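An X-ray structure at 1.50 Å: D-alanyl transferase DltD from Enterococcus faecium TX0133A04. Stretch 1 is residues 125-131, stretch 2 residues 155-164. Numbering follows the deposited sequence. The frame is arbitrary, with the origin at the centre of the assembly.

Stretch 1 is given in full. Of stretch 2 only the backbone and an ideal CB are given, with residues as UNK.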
# COMPACT_ATOMS: atom_id res chain seq x y z
N GLN A 125 -15.32 7.78 4.91
CA GLN A 125 -13.98 8.11 5.38
C GLN A 125 -13.65 9.56 5.10
O GLN A 125 -12.91 10.18 5.89
CB GLN A 125 -12.98 7.18 4.70
CG GLN A 125 -13.13 5.74 5.16
CD GLN A 125 -12.20 4.80 4.46
OE1 GLN A 125 -11.59 5.13 3.44
NE2 GLN A 125 -12.07 3.60 5.01
N THR A 126 -14.16 10.12 4.00
CA THR A 126 -13.96 11.54 3.73
C THR A 126 -14.62 12.39 4.81
O THR A 126 -14.01 13.31 5.35
CB THR A 126 -14.53 11.89 2.34
OG1 THR A 126 -13.89 11.08 1.34
CG2 THR A 126 -14.29 13.35 2.02
N TYR A 127 -15.87 12.06 5.16
CA TYR A 127 -16.56 12.79 6.21
C TYR A 127 -15.89 12.56 7.56
O TYR A 127 -15.79 13.48 8.38
CB TYR A 127 -18.03 12.37 6.27
CG TYR A 127 -18.88 12.74 5.07
CD1 TYR A 127 -18.35 13.42 3.98
CD2 TYR A 127 -20.23 12.40 5.04
CE1 TYR A 127 -19.13 13.75 2.90
CE2 TYR A 127 -21.02 12.74 3.96
CZ TYR A 127 -20.46 13.40 2.90
OH TYR A 127 -21.23 13.73 1.81
N ASP A 128 -15.42 11.33 7.81
CA ASP A 128 -14.64 11.08 9.02
C ASP A 128 -13.53 12.11 9.16
O ASP A 128 -13.31 12.68 10.24
CB ASP A 128 -13.99 9.69 8.95
CG ASP A 128 -14.93 8.55 9.29
OD1 ASP A 128 -16.02 8.77 9.85
OD2 ASP A 128 -14.56 7.39 8.97
N TRP A 129 -12.78 12.34 8.08
CA TRP A 129 -11.68 13.29 8.09
C TRP A 129 -12.19 14.69 8.39
O TRP A 129 -11.68 15.37 9.29
CB TRP A 129 -10.99 13.24 6.73
CG TRP A 129 -10.20 14.45 6.37
CD1 TRP A 129 -9.16 15.00 7.07
CD2 TRP A 129 -10.36 15.25 5.19
NE1 TRP A 129 -8.67 16.10 6.40
CE2 TRP A 129 -9.39 16.27 5.24
CE3 TRP A 129 -11.23 15.20 4.10
CZ2 TRP A 129 -9.27 17.24 4.24
CZ3 TRP A 129 -11.10 16.17 3.10
CH2 TRP A 129 -10.13 17.17 3.19
N LEU A 130 -13.23 15.13 7.68
CA LEU A 130 -13.73 16.49 7.86
C LEU A 130 -14.17 16.74 9.30
O LEU A 130 -13.88 17.80 9.86
CB LEU A 130 -14.88 16.76 6.91
CG LEU A 130 -14.53 16.80 5.42
CD1 LEU A 130 -15.78 16.94 4.56
CD2 LEU A 130 -13.57 17.92 5.10
N PHE A 131 -14.89 15.79 9.90
CA PHE A 131 -15.36 15.96 11.27
C PHE A 131 -14.23 15.79 12.28
O PHE A 131 -14.39 16.21 13.44
CB PHE A 131 -16.52 15.01 11.56
CG PHE A 131 -17.82 15.42 10.90
CD1 PHE A 131 -18.60 16.43 11.44
CD2 PHE A 131 -18.25 14.81 9.75
CE1 PHE A 131 -19.79 16.82 10.83
CE2 PHE A 131 -19.44 15.19 9.14
CZ PHE A 131 -20.20 16.20 9.68
N UNK A 155 -19.57 15.83 -7.76
CA UNK A 155 -20.99 15.54 -7.78
C UNK A 155 -21.69 16.05 -6.53
O UNK A 155 -22.91 16.26 -6.54
CB UNK A 155 -21.22 14.03 -7.93
N UNK A 156 -20.94 16.21 -5.44
CA UNK A 156 -21.47 16.55 -4.12
C UNK A 156 -21.19 18.02 -3.87
O UNK A 156 -20.08 18.39 -3.49
CB UNK A 156 -20.86 15.68 -3.02
N UNK A 157 -22.21 18.87 -4.05
CA UNK A 157 -22.00 20.31 -3.99
C UNK A 157 -21.72 20.79 -2.57
O UNK A 157 -20.91 21.70 -2.36
CB UNK A 157 -23.22 21.04 -4.55
N UNK A 158 -22.39 20.21 -1.57
CA UNK A 158 -22.11 20.59 -0.19
C UNK A 158 -20.67 20.28 0.18
O UNK A 158 -19.96 21.13 0.73
CB UNK A 158 -23.06 19.87 0.77
N UNK A 159 -20.21 19.07 -0.14
CA UNK A 159 -18.82 18.71 0.15
C UNK A 159 -17.85 19.60 -0.61
O UNK A 159 -16.84 20.04 -0.07
CB UNK A 159 -18.56 17.24 -0.20
N UNK A 160 -18.15 19.88 -1.88
CA UNK A 160 -17.24 20.68 -2.69
C UNK A 160 -17.01 22.05 -2.08
O UNK A 160 -15.87 22.54 -2.06
CB UNK A 160 -17.78 20.83 -4.11
N UNK A 161 -18.06 22.70 -1.59
CA UNK A 161 -17.88 24.02 -1.00
C UNK A 161 -17.05 23.94 0.27
O UNK A 161 -16.24 24.83 0.55
CB UNK A 161 -19.24 24.66 -0.70
N UNK A 162 -17.22 22.88 1.05
CA UNK A 162 -16.40 22.68 2.23
C UNK A 162 -14.94 22.48 1.83
O UNK A 162 -14.03 23.08 2.43
CB UNK A 162 -16.91 21.48 3.04
N UNK A 163 -14.69 21.69 0.79
CA UNK A 163 -13.31 21.48 0.37
C UNK A 163 -12.69 22.77 -0.15
O UNK A 163 -11.49 23.00 0.06
CB UNK A 163 -13.24 20.39 -0.70
N UNK A 164 -13.46 23.61 -0.84
CA UNK A 164 -12.93 24.91 -1.26
C UNK A 164 -12.51 25.77 -0.07
O UNK A 164 -11.50 26.48 -0.13
CB UNK A 164 -13.97 25.66 -2.09

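Stretch 2 enters a helix at position 157 and runs beside the helix of stretch 1 at 41°, with the axes 12.4 Å apart at their closest.

At position 155 nothing of stretch 1 lies within 5.5 Å of the ideal CB, so this contact sets no preference; the residue is Glu 155.

Position 156 precedes the helix, with phi/psi of -104/101°, and its CA-to-CB bond points toward stretch 1, the ideal CB lying 5.2 Å from Tyr 127 OH. A short polar side chain would suit it twice over: Ser, Thr, Asp or Asn could cap the free amides of the first turn, and a longer one of these could also meet the phenol oxygen. The residue is Asn 156, and it does both. Asn 156 OD1 accepts from the backbone N of position 159 at 3.1 Å, a nearly straight N-cap bond, while Asn 156 ND2 donates to Tyr 127 OH at 2.9 Å, near the plane of the ring. With chi1 in t, the two ends of one amide tie the helix start to its neighbour.

Positions 157 and 158 have no partner in stretch 1 near their ideal CB atoms, and many residues would serve. They are Asp 157, its acidic group common in a first helical turn, and Thr 158, which points sideways.

Position 159 points toward stretch 1, its ideal CB 4.7 Å from Tyr 127 CE1, with methyl groups of Thr 126 and Leu 130 farther on. Leu, Ile or Met would suit this apolar hollow. Leu 159 fills it: Leu 159 CD1 packs 3.5 Å from Leu 130 CD1 and 4.2 Å from Thr 126 CG2, and lies at the edge of the Tyr 127 ring.

Positions 160 and 161 are out of reach and tolerant. Thr 160 OG1 turns back to Asn 156 O, a 2.9 Å hydrogen bond; the other residue is Ala 161.

Position 162 again points toward stretch 1, with its ideal CB 4.9 Å from Leu 130 CD1. Val, Ile or Leu would fit. Ile 162 places its CG2 4.0 Å from Leu 130 CD2.

At position 163 the bond points sideways, so a small residue would fall short of the Trp 129 ring and Leu 130; Leu or Met could reach them. Leu 163 extends its CD2 to 3.6 Å from Trp 129 CZ3, at the ring edge.

Position 164 is out of reach, so stretch 1 sets no preference; it is Gln 164.

Stretch 2, residues 155-164: ENDTLTAILQ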
# COMPACT_ATOMS: atom_id res chain seq x y z
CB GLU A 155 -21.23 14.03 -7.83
CG GLU A 155 -20.77 13.33 -9.08
CD GLU A 155 -20.95 11.82 -8.98
OE1 GLU A 155 -21.66 11.37 -8.05
OE2 GLU A 155 -20.38 11.09 -9.80
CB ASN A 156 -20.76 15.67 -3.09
CG ASN A 156 -21.36 15.77 -1.71
OD1 ASN A 156 -21.95 16.78 -1.34
ND2 ASN A 156 -21.21 14.70 -0.93
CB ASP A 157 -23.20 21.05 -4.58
CG ASP A 157 -23.26 20.96 -6.09
OD1 ASP A 157 -22.19 20.77 -6.72
OD2 ASP A 157 -24.37 21.09 -6.65
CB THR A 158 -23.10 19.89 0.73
OG1 THR A 158 -24.43 20.25 0.33
CG2 THR A 158 -22.88 20.29 2.17
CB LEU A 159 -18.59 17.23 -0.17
CG LEU A 159 -17.14 16.73 -0.23
CD1 LEU A 159 -16.52 16.78 1.15
CD2 LEU A 159 -17.08 15.32 -0.79
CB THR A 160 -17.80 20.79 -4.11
OG1 THR A 160 -17.74 19.51 -4.76
CG2 THR A 160 -17.02 21.79 -4.91
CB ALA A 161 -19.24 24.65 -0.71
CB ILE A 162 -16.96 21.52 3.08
CG1 ILE A 162 -18.24 21.97 3.79
CG2 ILE A 162 -15.90 21.04 4.05
CD1 ILE A 162 -19.09 20.82 4.26
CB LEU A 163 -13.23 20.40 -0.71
CG LEU A 163 -13.62 18.99 -0.30
CD1 LEU A 163 -13.56 18.06 -1.50
CD2 LEU A 163 -12.74 18.47 0.84
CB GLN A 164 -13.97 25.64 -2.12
CG GLN A 164 -14.24 25.01 -3.48
CD GLN A 164 -13.07 25.15 -4.45
OE1 GLN A 164 -12.01 25.67 -4.10
NE2 GLN A 164 -13.27 24.68 -5.68
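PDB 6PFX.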